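Local coordinates for protein VP1 (Merkel cell polyomavirus, PDB 4FMH) that forms the pentameric units of the Merkel cell polyomavirus capsid and binds sialylated oligosaccharides, a receptor interaction required for infection, at the interface of chains A and B. Coordinates in Å, arbitrary orientation; residue numbers count along the deposited sequence, not the author numbering. Chains: chain A/B, VP1.

The interface of chains A and B. Residues chain A 102-103, 105; chain B 145, 147, 181, 201, 204.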
# COMPACT_ATOMS: atom_id res chain seq x y z
N VAL A 102 8.94 19.43 -7.04
CA VAL A 102 9.94 20.20 -6.28
C VAL A 102 9.31 20.83 -5.04
O VAL A 102 8.14 21.24 -5.06
CB VAL A 102 10.54 21.31 -7.20
CG1 VAL A 102 11.50 22.25 -6.43
CG2 VAL A 102 11.25 20.66 -8.38
N GLY A 103 10.09 20.92 -3.96
CA GLY A 103 9.62 21.56 -2.72
C GLY A 103 8.81 20.66 -1.81
O GLY A 103 8.07 21.14 -0.94
N SER A 105 9.81 18.79 0.65
CA SER A 105 10.27 18.94 2.04
C SER A 105 9.65 20.14 2.79
O SER A 105 9.59 20.14 4.02
CB SER A 105 11.80 19.04 2.07
OG SER A 105 12.23 20.28 1.55
N GLN B 145 17.57 23.12 -3.68
CA GLN B 145 16.65 24.12 -4.18
C GLN B 145 15.84 24.61 -2.98
O GLN B 145 15.35 23.80 -2.19
CB GLN B 145 15.72 23.52 -5.24
CG GLN B 145 14.53 24.42 -5.65
CD GLN B 145 14.95 25.68 -6.40
OE1 GLN B 145 15.57 25.60 -7.47
NE2 GLN B 145 14.59 26.84 -5.86
N LEU B 147 12.54 26.32 -1.23
CA LEU B 147 11.10 26.55 -1.39
C LEU B 147 10.46 26.43 -0.03
O LEU B 147 10.68 25.45 0.68
CB LEU B 147 10.47 25.54 -2.37
CG LEU B 147 9.02 25.73 -2.83
CD1 LEU B 147 8.82 25.10 -4.21
CD2 LEU B 147 8.00 25.15 -1.82
N LEU B 181 9.08 27.74 -7.28
CA LEU B 181 10.48 27.52 -7.65
C LEU B 181 11.12 28.82 -8.14
O LEU B 181 10.77 29.32 -9.21
CB LEU B 181 10.61 26.41 -8.71
CG LEU B 181 11.99 25.74 -8.86
CD1 LEU B 181 11.87 24.49 -9.71
CD2 LEU B 181 13.05 26.70 -9.44
N CYS B 201 15.21 21.43 -0.53
CA CYS B 201 14.99 20.10 -1.08
C CYS B 201 16.08 19.83 -2.12
O CYS B 201 16.72 20.77 -2.59
CB CYS B 201 13.60 20.02 -1.71
SG CYS B 201 13.34 21.09 -3.15
N PRO B 204 16.58 19.01 -8.61
CA PRO B 204 16.62 18.01 -9.69
C PRO B 204 17.22 18.53 -11.00
O PRO B 204 17.47 17.75 -11.91
CB PRO B 204 15.14 17.65 -9.88
CG PRO B 204 14.41 18.90 -9.50
CD PRO B 204 15.21 19.49 -8.36
O HOH W 1 11.48 22.55 -0.04
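A:Val102 pushes its forked side chain between B:Gln145, B:Leu181, B:Cys201 and B:Pro204, an example of how one small branched residue can pack against several groups of a neighbouring capsid subunit. Its two methyls divide the work. CG1 of A:Val102 lies 3.8 Å from CG of B:Gln145, the aliphatic part of that side chain, and also touches the sulfur of B:Cys201. CG2 of A:Val102 comes up against the ring of B:Pro204, 3.8 Å from CG of that proline. With CG1 anti to the backbone N (chi1 174°) and CG2 anti to the carbonyl carbon, this rotation turns CG1 toward B:Gln145 and B:Cys201 and CG2 toward B:Pro204, while the CD1 methyl of B:Leu181 sits near both prongs, 4.0 Å from CG1 of A:Val102. The side chains of B:Gln145 and B:Leu181 each run roughly perpendicular to that of the valine. CG of B:Gln145, anti to its backbone N, is the part that meets the valine, and the bend at chi2 (68°) carries the amide away from it.

Next along chain A, A:Gly103 offers bare backbone to two residues of chain B. Both methyls of B:Leu147 rest against CA of A:Gly103, CD1 of B:Leu147 at 3.9 Å from it, and the thiol-bearing side chain of B:Cys201 approaches the same stretch, its SG 3.4 Å from N of A:Gly103. Within chain B, that sulfur also makes a weak hydrogen bond to the carbonyl O of B:Gln145, which may help to hold its orientation.

A water adds a polar link between the subunits. Water 1 lies 2.9 Å from the hydroxyl OG of A:Ser105 and 3.1 Å from the carbonyl O of B:Leu147, bridging the subunits. The same OG packs against CB of B:Cys201.

In the fold, A:Val102 and A:Gly103 link strand 89-101 to the 3-10 helix 104-108 of one jelly-roll subunit. They meet strands 142-146 and 200-202 and nearby loops of the next, forming a small part of the subunit interface within the VP1 pentamer.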